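Local coordinates for conserved hypothetical protein (PDB 2F06) that is of unknown function but consists of paired ACT domains that hold free histidine, consistent with a regulatory, amino-acid-sensing role like that of acetohydroxyacid synthase small subunits, at residues Ala6-Ile11 and Ile47-Val52; Asn70-Val75 and Val115-Asn120; Cys79-Gly84 and Ser105-Asn110. All coordinates share one frame; numbering follows the deposited sequence.

Contact 1 of 3, residues Ala6-Ile11 and Ile47-Val52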
loop_
_atom_site.group_PDB
_atom_site.type_symbol
_atom_site.label_atom_id
_atom_site.label_comp_id
_atom_site.label_asym_id
_atom_site.label_seq_id
_atom_site.Cartn_x
_atom_site.Cartn_y
_atom_site.Cartn_z
ATOM N N ALA A 6 -22.551 2.757 3.738
ATOM C CA ALA A 6 -22.367 3.395 2.467
ATOM C C ALA A 6 -21.513 2.566 1.508
ATOM O O ALA A 6 -20.702 1.749 1.895
ATOM C CB ALA A 6 -21.782 4.769 2.669
ATOM N N LYS A 7 -21.717 2.813 0.225
ATOM C CA LYS A 7 -20.940 2.189 -0.818
ATOM C C LYS A 7 -19.769 3.114 -1.144
ATOM O O LYS A 7 -19.944 4.306 -1.466
ATOM C CB LYS A 7 -21.822 1.932 -2.047
ATOM C CG LYS A 7 -22.937 0.879 -1.809
ATOM C CD LYS A 7 -23.793 0.727 -3.076
ATOM C CE LYS A 7 -23.993 -0.757 -3.435
ATOM N NZ LYS A 7 -25.282 -0.966 -4.126
ATOM N N GLN A 8 -18.565 2.568 -0.996
ATOM C CA GLN A 8 -17.385 3.230 -1.462
ATOM C C GLN A 8 -16.898 2.577 -2.752
ATOM O O GLN A 8 -16.811 1.357 -2.861
ATOM C CB GLN A 8 -16.319 3.140 -0.403
ATOM C CG GLN A 8 -14.984 3.705 -0.814
ATOM C CD GLN A 8 -13.896 3.249 0.145
ATOM O OE1 GLN A 8 -13.348 2.149 0.008
ATOM N NE2 GLN A 8 -13.598 4.075 1.118
ATOM N N LEU A 9 -16.572 3.370 -3.747
ATOM C CA LEU A 9 -15.926 2.802 -4.929
ATOM C C LEU A 9 -14.419 2.683 -4.703
ATOM O O LEU A 9 -13.749 3.606 -4.216
ATOM C CB LEU A 9 -16.159 3.661 -6.174
ATOM C CG LEU A 9 -17.586 3.900 -6.683
ATOM C CD1 LEU A 9 -17.549 4.467 -8.067
ATOM C CD2 LEU A 9 -18.367 2.658 -6.753
ATOM N N SER A 10 -13.894 1.531 -5.081
ATOM C CA SER A 10 -12.471 1.350 -5.213
ATOM C C SER A 10 -12.135 1.120 -6.659
ATOM O O SER A 10 -12.522 0.093 -7.207
ATOM C CB SER A 10 -12.004 0.156 -4.369
ATOM O OG SER A 10 -12.012 0.590 -3.013
ATOM N N ILE A 11 -11.333 2.020 -7.219
ATOM C CA ILE A 11 -11.033 2.013 -8.601
ATOM C C ILE A 11 -9.516 1.836 -8.871
ATOM O O ILE A 11 -8.678 2.655 -8.391
ATOM C CB ILE A 11 -11.570 3.290 -9.289
ATOM C CG1 ILE A 11 -13.029 3.564 -8.955
ATOM C CG2 ILE A 11 -11.408 3.187 -10.819
ATOM C CD1 ILE A 11 -13.361 5.041 -8.918
ATOM N N ILE A 47 -4.978 3.063 -6.058
ATOM C CA ILE A 47 -6.359 2.784 -5.985
ATOM C C ILE A 47 -7.112 4.025 -5.488
ATOM O O ILE A 47 -6.893 4.483 -4.318
ATOM C CB ILE A 47 -6.678 1.569 -5.096
ATOM C CG1 ILE A 47 -6.610 0.254 -5.925
ATOM C CG2 ILE A 47 -8.133 1.612 -4.716
ATOM C CD1 ILE A 47 -5.256 -0.180 -6.421
ATOM N N LEU A 48 -8.005 4.514 -6.345
ATOM C CA LEU A 48 -8.885 5.566 -5.933
ATOM C C LEU A 48 -10.025 5.004 -5.098
ATOM O O LEU A 48 -10.897 4.304 -5.612
ATOM C CB LEU A 48 -9.426 6.358 -7.113
ATOM C CG LEU A 48 -10.337 7.578 -6.841
ATOM C CD1 LEU A 48 -9.567 8.648 -6.027
ATOM C CD2 LEU A 48 -10.789 8.198 -8.192
ATOM N N ARG A 49 -10.029 5.380 -3.840
ATOM C CA ARG A 49 -11.164 5.160 -2.981
ATOM C C ARG A 49 -12.044 6.397 -2.983
ATOM O O ARG A 49 -11.548 7.515 -2.815
ATOM C CB ARG A 49 -10.646 4.940 -1.605
ATOM C CG ARG A 49 -10.119 3.616 -1.437
ATOM C CD ARG A 49 -9.529 3.479 0.044
ATOM N NE ARG A 49 -9.014 2.105 0.127
ATOM C CZ ARG A 49 -8.022 1.733 0.912
ATOM N NH1 ARG A 49 -7.432 2.623 1.768
ATOM N NH2 ARG A 49 -7.666 0.466 0.848
ATOM N N GLY A 50 -13.341 6.205 -3.148
ATOM C CA GLY A 50 -14.173 7.285 -3.589
ATOM C C GLY A 50 -15.559 7.182 -2.985
ATOM O O GLY A 50 -16.198 6.142 -3.065
ATOM N N ILE A 51 -15.997 8.280 -2.387
ATOM C CA ILE A 51 -17.420 8.503 -2.064
ATOM C C ILE A 51 -18.047 9.416 -3.126
ATOM O O ILE A 51 -17.601 10.548 -3.299
ATOM C CB ILE A 51 -17.628 9.055 -0.616
ATOM C CG1 ILE A 51 -16.974 8.109 0.391
ATOM C CG2 ILE A 51 -19.135 9.252 -0.347
ATOM C CD1 ILE A 51 -17.755 6.854 0.736
ATOM N N VAL A 52 -19.043 8.913 -3.869
ATOM C CA VAL A 52 -19.676 9.703 -4.923
ATOM C C VAL A 52 -21.200 9.927 -4.651
ATOM O O VAL A 52 -21.760 9.288 -3.742
ATOM C CB VAL A 52 -19.468 9.056 -6.320
ATOM C CG1 VAL A 52 -17.926 8.902 -6.609
ATOM C CG2 VAL A 52 -20.207 7.691 -6.433
HETATM O O HOH W 1 -20.311 6.419 -3.072
HETATM O O HOH W 2 -10.176 -0.144 -1.252
#
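With CG anti to the backbone N (chi1 175°) and the rest of its chain extended, Gln8 reaches across to the neighbouring strand and lays its amide against the aliphatic stem of Arg49. Arg49 has CG anti to its carbonyl carbon (chi1 -78°) and runs straight out to NE. The two side chains cross obliquely, Gln8 OE1 coming to 3.8 Å from Arg49 CG, with the amide and guanidinium planes only 14° apart. Their polar ends have other partners: Tyr102 and Tyr104 bond the Gln8 amide, while Arg49 forms a salt bridge with Glu41 of the third subunit.

On the same face Ser10 OG lies 2.6 Å from a water, and Arg49 NE donates to that water's oxygen at 2.9 Å, in the guanidinium plane. The water thus ties together the side chains of the non-hydrogen-bonded pair Ser10-Arg49.

The backbone ladder lies beneath. Leu9 N gives a 2.9 Å bond to Gly50 O, answered by a weak, bent one from Gly50 N to Leu9 O; Ile11 and Leu48 exchange two further bonds, neither of them weak. Beyond Gly50 a second water takes over, donating to Lys7 O at 2.7 Å and accepting from Val52 N.

On the opposite face Ile11 CD1 and Leu48 CD2 lie side by side, 4.1 Å apart, and helix 55-64 packs Leu62 onto Ile11 and Leu9. This is the antiparallel pairing of the first and third strands in a ferredoxin-like ACT domain.

Contact 2 of 3, residues Asn70-Val75 and Val115-Asn120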
loop_
_atom_site.group_PDB
_atom_site.type_symbol
_atom_site.label_atom_id
_atom_site.label_comp_id
_atom_site.label_asym_id
_atom_site.label_seq_id
_atom_site.Cartn_x
_atom_site.Cartn_y
_atom_site.Cartn_z
ATOM N N ASN A 70 -14.576 -1.864 -7.622
ATOM C CA ASN A 70 -15.189 -2.752 -6.637
ATOM C C ASN A 70 -15.917 -1.832 -5.699
ATOM O O ASN A 70 -15.526 -0.674 -5.589
ATOM C CB ASN A 70 -14.095 -3.476 -5.863
ATOM C CG ASN A 70 -13.380 -4.508 -6.690
ATOM O OD1 ASN A 70 -13.928 -5.116 -7.603
ATOM N ND2 ASN A 70 -12.138 -4.777 -6.307
ATOM N N ILE A 71 -16.967 -2.318 -5.035
ATOM C CA ILE A 71 -17.671 -1.535 -4.001
ATOM C C ILE A 71 -17.327 -2.139 -2.649
ATOM O O ILE A 71 -17.177 -3.349 -2.545
ATOM C CB ILE A 71 -19.201 -1.472 -4.279
ATOM C CG1 ILE A 71 -19.457 -0.561 -5.477
ATOM C CG2 ILE A 71 -19.970 -0.969 -3.080
ATOM C CD1 ILE A 71 -20.294 -1.223 -6.467
ATOM N N THR A 72 -17.071 -1.279 -1.664
ATOM C CA THR A 72 -16.785 -1.682 -0.268
ATOM C C THR A 72 -17.773 -0.954 0.626
ATOM O O THR A 72 -18.143 0.170 0.306
ATOM C CB THR A 72 -15.341 -1.240 0.126
ATOM O OG1 THR A 72 -14.436 -1.796 -0.811
ATOM C CG2 THR A 72 -14.906 -1.686 1.604
ATOM N N ASP A 73 -18.172 -1.585 1.737
ATOM C CA ASP A 73 -19.047 -0.969 2.748
ATOM C C ASP A 73 -18.100 -0.156 3.606
ATOM O O ASP A 73 -17.046 -0.639 3.982
ATOM C CB ASP A 73 -19.736 -1.991 3.667
ATOM C CG ASP A 73 -20.597 -3.015 2.932
ATOM O OD1 ASP A 73 -21.180 -2.673 1.875
ATOM O OD2 ASP A 73 -20.666 -4.207 3.434
ATOM N N VAL A 74 -18.479 1.077 3.879
ATOM C CA VAL A 74 -17.862 1.958 4.861
ATOM C C VAL A 74 -19.023 2.702 5.592
ATOM O O VAL A 74 -20.219 2.612 5.198
ATOM C CB VAL A 74 -16.983 3.039 4.138
ATOM C CG1 VAL A 74 -15.803 2.342 3.395
ATOM C CG2 VAL A 74 -17.849 3.881 3.152
ATOM N N VAL A 75 -18.661 3.414 6.656
ATOM C CA VAL A 75 -19.649 4.196 7.467
ATOM C C VAL A 75 -19.049 5.596 7.649
ATOM O O VAL A 75 -17.816 5.758 7.805
ATOM C CB VAL A 75 -20.035 3.416 8.798
ATOM C CG1 VAL A 75 -18.831 3.182 9.709
ATOM C CG2 VAL A 75 -21.136 4.114 9.618
ATOM N N VAL A 115 -14.886 9.032 7.062
ATOM C CA VAL A 115 -15.222 7.740 6.473
ATOM C C VAL A 115 -14.361 6.630 7.052
ATOM O O VAL A 115 -13.114 6.681 7.027
ATOM C CB VAL A 115 -15.031 7.789 4.952
ATOM C CG1 VAL A 115 -15.112 6.367 4.325
ATOM C CG2 VAL A 115 -16.030 8.753 4.330
ATOM N N ILE A 116 -15.047 5.614 7.555
ATOM C CA ILE A 116 -14.418 4.501 8.210
ATOM C C ILE A 116 -14.673 3.187 7.571
ATOM O O ILE A 116 -15.834 2.830 7.335
ATOM C CB ILE A 116 -15.046 4.288 9.615
ATOM C CG1 ILE A 116 -14.973 5.560 10.424
ATOM C CG2 ILE A 116 -14.261 3.244 10.374
ATOM C CD1 ILE A 116 -13.565 5.877 10.843
ATOM N N ARG A 117 -13.619 2.401 7.411
ATOM C CA ARG A 117 -13.748 0.944 7.106
ATOM C C ARG A 117 -13.278 0.184 8.369
ATOM O O ARG A 117 -12.063 0.054 8.573
ATOM C CB ARG A 117 -12.862 0.566 5.951
ATOM C CG ARG A 117 -12.785 -0.903 5.636
ATOM C CD ARG A 117 -14.175 -1.489 5.492
ATOM N NE ARG A 117 -14.152 -2.948 5.248
ATOM C CZ ARG A 117 -15.222 -3.692 4.921
ATOM N NH1 ARG A 117 -16.437 -3.149 4.814
ATOM N NH2 ARG A 117 -15.077 -4.998 4.714
ATOM N N PRO A 118 -14.245 -0.269 9.205
ATOM C CA PRO A 118 -14.004 -0.938 10.445
ATOM C C PRO A 118 -13.705 -2.429 10.282
ATOM O O PRO A 118 -14.015 -3.029 9.249
ATOM C CB PRO A 118 -15.326 -0.734 11.208
ATOM C CG PRO A 118 -16.379 -0.710 10.161
ATOM C CD PRO A 118 -15.696 -0.094 8.942
ATOM N N SER A 119 -13.079 -3.001 11.301
ATOM C CA SER A 119 -12.847 -4.423 11.355
ATOM C C SER A 119 -14.168 -5.243 11.333
ATOM O O SER A 119 -14.230 -6.331 10.780
ATOM C CB SER A 119 -12.116 -4.739 12.680
ATOM O OG SER A 119 -12.845 -4.225 13.808
ATOM N N ASN A 120 -15.207 -4.728 11.967
ATOM C CA ASN A 120 -16.475 -5.424 12.009
ATOM C C ASN A 120 -17.554 -4.363 11.803
ATOM O O ASN A 120 -17.698 -3.457 12.602
ATOM C CB ASN A 120 -16.593 -6.166 13.368
ATOM C CG ASN A 120 -17.816 -7.068 13.467
ATOM O OD1 ASN A 120 -18.942 -6.678 13.164
ATOM N ND2 ASN A 120 -17.599 -8.263 13.976
#
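Val75 O is held twice: by Ile116 N at 2.8 Å, in a nearly straight bond (164° at the hydrogen) that arrives almost along the C=O axis, and by a CA-H...O contact from Val115 CA at 3.5 Å. The return bond, Val75 N to Ile116 O, measures 3.0 Å and completes an antiparallel hydrogen-bonded pair between strands 69-80 and 111-118 of the ferredoxin-like ACT fold. Strand 69-80 is long enough to serve two neighbours, for its earlier part bonds to strand 5-13 through Asn70, Thr72 and Val74.

The local axes stand at 120° to each other, so the two segments separate quickly on the Asn70 side of this pair. Arg117 spans the widening gap. A bend at chi2 (52°) turns its chain back toward strand 69-80, and NH1 donates to Asp73 O at 2.7 Å, approaching from above the carbonyl plane. Thr72 CG2 rests 3.6 Å above one face of the guanidinium, offset toward its rim, and the two side chains cross at about a right angle. Asp73 OD2 stays 4.6 Å from Arg117 NH1, beyond a salt bridge, though the opposite charges would probably still favour this placement. Asp44 of the second subunit packs on both Thr72 and Arg117.

On one side of the strands Val74 CB meets Val115 CG1 at 3.8 Å, and Ile51 touches both residues. Over the other side, where Met121 of helix 121-130 packs on Val75, the valine and Ile116 point the same way; Val75 CG1, set in the crowded position between its backbone N and carbonyl carbon, lies 3.9 Å from Ile116 CB.

Contact 3 of 3, residues Cys79-Gly84 and Ser105-Asn110. With HIS (histidine), chain C.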
loop_
_atom_site.group_PDB
_atom_site.type_symbol
_atom_site.label_atom_id
_atom_site.label_comp_id
_atom_site.label_asym_id
_atom_site.label_seq_id
_atom_site.Cartn_x
_atom_site.Cartn_y
_atom_site.Cartn_z
ATOM N N CYS A 79 -17.996 14.490 13.749
ATOM C CA CYS A 79 -17.722 14.866 15.139
ATOM C C CYS A 79 -17.317 16.324 15.216
ATOM O O CYS A 79 -17.162 16.962 14.205
ATOM C CB CYS A 79 -16.634 13.977 15.745
ATOM S SG CYS A 79 -15.107 14.011 14.822
ATOM N N PRO A 80 -17.226 16.879 16.416
ATOM C CA PRO A 80 -16.704 18.264 16.461
ATOM C C PRO A 80 -15.286 18.467 15.883
ATOM O O PRO A 80 -14.425 17.566 15.937
ATOM C CB PRO A 80 -16.835 18.631 17.957
ATOM C CG PRO A 80 -18.034 17.817 18.397
ATOM C CD PRO A 80 -17.784 16.472 17.729
ATOM N N ASN A 81 -15.088 19.647 15.284
ATOM C CA ASN A 81 -13.792 19.999 14.740
ATOM C C ASN A 81 -12.977 20.658 15.826
ATOM O O ASN A 81 -12.621 21.835 15.719
ATOM C CB ASN A 81 -13.885 20.904 13.488
ATOM C CG ASN A 81 -12.512 21.156 12.848
ATOM O OD1 ASN A 81 -11.618 20.335 12.983
ATOM N ND2 ASN A 81 -12.342 22.302 12.175
ATOM N N VAL A 82 -12.669 19.874 16.848
ATOM C CA VAL A 82 -11.835 20.329 17.969
ATOM C C VAL A 82 -10.843 19.211 18.311
ATOM O O VAL A 82 -11.092 18.070 17.941
ATOM C CB VAL A 82 -12.655 20.886 19.213
ATOM C CG1 VAL A 82 -13.688 21.945 18.791
ATOM C CG2 VAL A 82 -13.310 19.775 20.093
ATOM N N PRO A 83 -9.678 19.548 18.924
ATOM C CA PRO A 83 -8.699 18.560 19.357
ATOM C C PRO A 83 -9.305 17.466 20.237
ATOM O O PRO A 83 -10.099 17.768 21.144
ATOM C CB PRO A 83 -7.709 19.424 20.144
ATOM C CG PRO A 83 -7.654 20.653 19.272
ATOM C CD PRO A 83 -9.140 20.904 19.165
ATOM N N GLY A 84 -8.941 16.217 19.945
ATOM C CA GLY A 84 -9.349 15.083 20.785
ATOM C C GLY A 84 -10.714 14.491 20.470
ATOM O O GLY A 84 -11.155 13.530 21.120
ATOM N N SER A 105 -10.587 11.597 6.287
ATOM C CA SER A 105 -11.421 12.624 6.830
ATOM C C SER A 105 -10.880 14.027 6.695
ATOM O O SER A 105 -9.670 14.203 6.544
ATOM C CB SER A 105 -11.644 12.335 8.310
ATOM O OG SER A 105 -10.401 12.176 8.940
ATOM N N PHE A 106 -11.793 15.007 6.632
ATOM C CA PHE A 106 -11.429 16.435 6.529
ATOM C C PHE A 106 -12.292 17.159 7.559
ATOM O O PHE A 106 -13.443 16.764 7.798
ATOM C CB PHE A 106 -11.724 17.070 5.147
ATOM C CG PHE A 106 -10.519 17.219 4.227
ATOM C CD1 PHE A 106 -10.000 16.115 3.522
ATOM C CD2 PHE A 106 -9.922 18.469 4.045
ATOM C CE1 PHE A 106 -8.881 16.255 2.662
ATOM C CE2 PHE A 106 -8.818 18.635 3.224
ATOM C CZ PHE A 106 -8.292 17.513 2.501
ATOM N N ALA A 107 -11.767 18.245 8.100
ATOM C CA ALA A 107 -12.570 19.221 8.811
ATOM C C ALA A 107 -13.449 20.015 7.837
ATOM O O ALA A 107 -12.979 20.504 6.825
ATOM C CB ALA A 107 -11.669 20.177 9.611
ATOM N N ASN A 108 -14.727 20.143 8.187
ATOM C CA ASN A 108 -15.719 20.935 7.451
ATOM C C ASN A 108 -16.316 21.971 8.434
ATOM O O ASN A 108 -17.266 21.714 9.199
ATOM C CB ASN A 108 -16.737 19.979 6.772
ATOM C CG ASN A 108 -18.064 20.634 6.439
ATOM O OD1 ASN A 108 -19.026 20.542 7.217
ATOM N ND2 ASN A 108 -18.146 21.271 5.282
ATOM N N ASN A 109 -15.704 23.158 8.393
ATOM C CA ASN A 109 -15.965 24.240 9.320
ATOM C C ASN A 109 -15.971 23.790 10.790
ATOM O O ASN A 109 -14.921 23.500 11.345
ATOM C CB ASN A 109 -17.242 24.989 8.925
ATOM C CG ASN A 109 -17.017 25.934 7.782
ATOM O OD1 ASN A 109 -16.928 27.147 7.985
ATOM N ND2 ASN A 109 -16.887 25.398 6.572
ATOM N N ASN A 110 -17.150 23.730 11.403
ATOM C CA ASN A 110 -17.294 23.396 12.793
ATOM C C ASN A 110 -17.345 21.887 13.121
ATOM O O ASN A 110 -17.321 21.487 14.299
ATOM C CB ASN A 110 -18.550 24.099 13.317
ATOM C CG ASN A 110 -18.446 25.633 13.280
ATOM O OD1 ASN A 110 -19.469 26.318 13.274
ATOM N ND2 ASN A 110 -17.228 26.176 13.264
HETATM N N HIS C . -10.404 18.326 14.237
HETATM C CA HIS C . -10.884 17.130 15.018
HETATM C C HIS C . -9.879 16.363 15.827
HETATM O O HIS C . -8.759 16.779 16.111
HETATM C CB HIS C . -11.680 16.134 14.157
HETATM C CG HIS C . -10.959 15.590 12.935
HETATM N ND1 HIS C . -10.742 16.341 11.787
HETATM C CD2 HIS C . -10.551 14.330 12.634
HETATM C CE1 HIS C . -10.170 15.579 10.863
HETATM N NE2 HIS C . -10.053 14.350 11.352
HETATM O OXT HIS C . -10.188 15.227 16.215
#
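A histidine-binding pocket of the ACT domain takes shape here, between the loop that follows strand 69-80 and the end of strand 100-108. Asn81, at the centre of an inverse gamma turn, ties its walls together. Its backbone N donates to Asn110 O at 3.1 Å from well above that carbonyl's plane. With CG anti to the backbone N (chi1 -175°), the side chain swings toward the end of strand 100-108 and the turn after it, and ND2 donates to Asn109 O at 3.0 Å, nearly along the C=O axis. That bond, a second from ND2 to Leu144 OXT of the third subunit, and Ala107 CB, 3.4 Å from Asn81 OD1, help orient the amide; OD1 accepts from the ligand's amino N at 2.7 Å.

An alanine here would remove the amide with its bonds to Asn109 O, the ligand and the third subunit, and would probably loosen the turn and weaken the grip on the ligand's amino group.

Asn33 of the third subunit bonds both Asn81 OD1 and the histidine, which Leu34 O of that subunit and Leu86 N also bond. The ligand's NE2 lies 3.3 Å from Ser105 OG, less surely placed in the model, in a hydrogen bond either atom could donate.

In the fold
Contact 1 is buried and contact 2 partly so, both near the centre of the folded chain; contact 3 lies at the surface, its centre about 20 Å from that of contact 2. Strands 5-13 and 69-80 are neighbours in the sheet, so contacts 1 and 2 touch directly, with Ala6 N and Gln8 N probably bonding Val74 O and Thr72 O. Strand 69-80 then runs on into contact 3, which is nested within the loop that contact 2 closes. Contact 1 is a regular ladder with one water continuing it at its end and another joining side chains on one face, contact 2 a short pairing extended by an arginine, and contact 3 a turn held by asparagine bonds around a ligand shared with the third subunit.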